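Local atomic coordinates of ApaG protein (Pseudomonas aeruginosa, PDB entry 3NRF), a protein that is of unknown function but folds as a small, all-beta protein of the DUF4354 family whose sheet continues into a neighbouring subunit. Residues S18-G22 against D23-R27. Residues are numbered along the deposited sequence; the frame is centred on the assembly and turned at random. Where two conformers were deposited one is given.
Sequences SVSVG and DKHFR
Ser20 and His25 face each other as a non-hydrogen-bonded antiparallel pair near the end of a beta hairpin with a two-residue loop, and their side chains supply the link that the backbone lacks at that position. Followed outward, His25 CB leaves the strand with CG anti to the carbonyl carbon (chi1 -47°), which swings the imidazole over toward the partner strand. CG stays 4.0 Å from Ser20 OG; ND1, the next atom, meets that hydroxyl at 2.7 Å in a hydrogen bond made at the ring edge, near its plane, and either atom could be the donor. CE1 then passes obliquely 3.4 Å from Gly22 O, and NE2, at the tip, lies 3.9 Å from Gly22 O, while Asp23 C lies over one ring face. The short serine side chain puts its hydroxyl at the level of ND1, and the bond should restrain rotation of the ring.

On the other face, Val19 and Phe26 pack as apolar neighbours, whereas the Lys24 chain leads away. Phe26 CG sits between its backbone N and carbonyl carbon (chi1 63°), laying the ring alongside Val19; the valine CB methine rests over one ring face, offset toward the rim and 3.6 Å from Phe26 CZ, in a CH-pi contact that CG2 widens, 3.7 Å from Phe26 CE1. Arg61 adds a cation-pi contact to the ring. Backbone bonds in both directions join this pair, Val19 N to Phe26 O being 2.9 Å, and likewise Val21 and Lys24. A type II' turn from Val21 to Lys24 connects the strands, with Gly22 at its first corner, where the positive phi (56°) suits glycine.

The hairpin joins strands 7-21 and 24-37, its contact centred about 21 Å from the chain's centre. Strand 24-37 pairs on its other edge with strand 79-88, Arg27 bonding to Ser88 through the backbone, while Ser18 to Val21 join an antiparallel strand of a second subunit, carrying the sheet across the interface.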
ATOM      1  N   SER B  18      -5.579   7.930  10.350  1.00 13.49           N
ATOM      2  CA  SER B  18      -6.611   7.883  11.363  1.00 11.29           C
ATOM      3  C   SER B  18      -6.545   9.100  12.258  1.00 10.62           C
ATOM      4  O   SER B  18      -5.489   9.736  12.416  1.00 12.15           O
ATOM      5  CB  SER B  18      -6.548   6.590  12.205  1.00 12.86           C
ATOM      6  OG  SER B  18      -5.370   6.519  12.988  1.00 13.63           O
ATOM      7  N   VAL B  19      -7.681   9.409  12.909  1.00 12.47           N
ATOM      8  CA  VAL B  19      -7.773  10.469  13.876  1.00 14.31           C
ATOM      9  C   VAL B  19      -8.608   9.962  15.051  1.00  9.89           C
ATOM     10  O   VAL B  19      -9.645   9.366  14.841  1.00 12.89           O
ATOM     11  CB  VAL B  19      -8.518  11.750  13.299  1.00 13.16           C
ATOM     12  CG1 VAL B  19      -8.651  12.887  14.337  1.00 15.63           C
ATOM     13  CG2 VAL B  19      -7.812  12.238  11.972  1.00 14.36           C
ATOM     14  N   SER B  20      -8.138  10.225  16.241  1.00 10.51           N
ATOM     15  CA  SER B  20      -8.821   9.827  17.493  1.00 11.65           C
ATOM     16  C   SER B  20      -8.784  10.940  18.513  1.00 11.51           C
ATOM     17  O   SER B  20      -7.733  11.494  18.808  1.00 13.27           O
ATOM     18  CB  SER B  20      -8.138   8.617  18.081  1.00 15.39           C
ATOM     19  OG  SER B  20      -8.783   8.196  19.258  1.00 15.25           O
ATOM     20  N   VAL B  21      -9.950  11.277  19.064  1.00 12.38           N
ATOM     21  CA  VAL B  21     -10.008  12.260  20.124  0.50 13.27           C
ATOM     22  C   VAL B  21     -11.157  11.859  21.054  1.00 13.73           C
ATOM     23  O   VAL B  21     -12.295  11.759  20.666  1.00 14.84           O
ATOM     24  CB  VAL B  21     -10.072  13.716  19.607  0.50 17.91           C
ATOM     25  CG1 VAL B  21     -11.249  13.902  18.669  0.50 17.38           C
ATOM     26  CG2 VAL B  21     -10.086  14.670  20.794  0.50 15.71           C
ATOM     27  N   GLY B  22     -10.772  11.539  22.279  1.00 13.77           N
ATOM     28  CA  GLY B  22     -11.731  11.054  23.307  1.00 17.65           C
ATOM     29  C   GLY B  22     -12.473   9.832  22.814  1.00 14.08           C
ATOM     30  O   GLY B  22     -11.888   8.830  22.419  1.00 16.79           O
ATOM     31  N   ASP B  23     -13.806   9.922  22.761  1.00 16.11           N
ATOM     32  CA  ASP B  23     -14.584   8.793  22.326  1.00 17.16           C
ATOM     33  C   ASP B  23     -14.745   8.641  20.833  1.00 17.81           C
ATOM     34  O   ASP B  23     -15.374   7.686  20.372  1.00 18.65           O
ATOM     35  CB  ASP B  23     -16.000   8.835  22.965  1.00 19.32           C
ATOM     36  CG  ASP B  23     -16.901   9.930  22.396  1.00 22.92           C
ATOM     37  OD1 ASP B  23     -16.517  10.773  21.559  1.00 19.74           O
ATOM     38  OD2 ASP B  23     -18.067   9.956  22.851  1.00 25.74           O
ATOM     39  N   LYS B  24     -14.140   9.534  20.056  1.00 15.44           N
ATOM     40  CA  LYS B  24     -14.391   9.615  18.642  1.00 16.78           C
ATOM     41  C   LYS B  24     -13.181   9.172  17.847  1.00 17.62           C
ATOM     42  O   LYS B  24     -12.087   9.745  18.027  1.00 17.35           O
ATOM     43  CB  LYS B  24     -14.724  11.074  18.323  1.00 25.55           C
ATOM     44  CG  LYS B  24     -15.050  11.378  16.884  1.00 28.74           C
ATOM     45  CD  LYS B  24     -15.416  12.874  16.738  1.00 36.36           C
ATOM     46  CE  LYS B  24     -15.686  13.265  15.276  1.00 36.21           C
ATOM     47  NZ  LYS B  24     -16.838  12.502  14.690  1.00 43.35           N
ATOM     48  N   HIS B  25     -13.401   8.189  16.981  1.00 16.51           N
ATOM     49  CA  HIS B  25     -12.327   7.601  16.202  1.00 13.66           C
ATOM     50  C   HIS B  25     -12.764   7.558  14.746  1.00 17.54           C
ATOM     51  O   HIS B  25     -13.913   7.198  14.446  1.00 18.73           O
ATOM     52  CB  HIS B  25     -12.070   6.157  16.657  1.00 18.25           C
ATOM     53  CG  HIS B  25     -11.972   6.005  18.133  1.00 19.65           C
ATOM     54  ND1 HIS B  25     -11.010   6.643  18.882  1.00 19.29           N
ATOM     55  CD2 HIS B  25     -12.726   5.307  19.017  1.00 23.79           C
ATOM     56  CE1 HIS B  25     -11.200   6.388  20.169  1.00 18.32           C
ATOM     57  NE2 HIS B  25     -12.209   5.534  20.272  1.00 23.09           N
ATOM     58  N   PHE B  26     -11.856   7.878  13.819  1.00 14.10           N
ATOM     59  CA  PHE B  26     -12.173   7.675  12.417  1.00 13.90           C
ATOM     60  C   PHE B  26     -10.925   7.411  11.580  1.00 12.17           C
ATOM     61  O   PHE B  26      -9.831   7.756  11.965  1.00 12.41           O
ATOM     62  CB  PHE B  26     -13.073   8.774  11.844  1.00 14.95           C
ATOM     63  CG  PHE B  26     -12.503  10.138  11.826  1.00 14.23           C
ATOM     64  CD1 PHE B  26     -11.770  10.599  10.750  1.00 18.07           C
ATOM     65  CD2 PHE B  26     -12.833  11.064  12.839  1.00 16.94           C
ATOM     66  CE1 PHE B  26     -11.290  11.911  10.724  1.00 17.16           C
ATOM     67  CE2 PHE B  26     -12.368  12.367  12.795  1.00 19.03           C
ATOM     68  CZ  PHE B  26     -11.576  12.794  11.741  1.00 19.15           C
ATOM     69  N   ARG B  27     -11.144   6.698  10.490  1.00 13.29           N
ATOM     70  CA  ARG B  27     -10.109   6.385   9.506  1.00 11.91           C
ATOM     71  C   ARG B  27     -10.222   7.385   8.378  1.00 15.80           C
ATOM     72  O   ARG B  27     -11.348   7.878   8.089  1.00 12.87           O
ATOM     73  CB  ARG B  27     -10.277   4.975   8.966  1.00 14.06           C
ATOM     74  CG  ARG B  27      -9.776   3.893   9.869  1.00 16.10           C
ATOM     75  CD  ARG B  27     -10.598   3.701  11.154  1.00 15.80           C
ATOM     76  NE  ARG B  27     -10.120   2.527  11.887  1.00 17.67           N
ATOM     77  CZ  ARG B  27     -10.665   2.068  13.015  1.00 15.98           C
ATOM     78  NH1 ARG B  27     -11.722   2.702  13.520  1.00 17.21           N
ATOM     79  NH2 ARG B  27     -10.147   1.008  13.599  1.00 18.26           N
TER
HETATM   80  O   HOH W   1     -11.675  11.615  15.888  1.00 23.46           O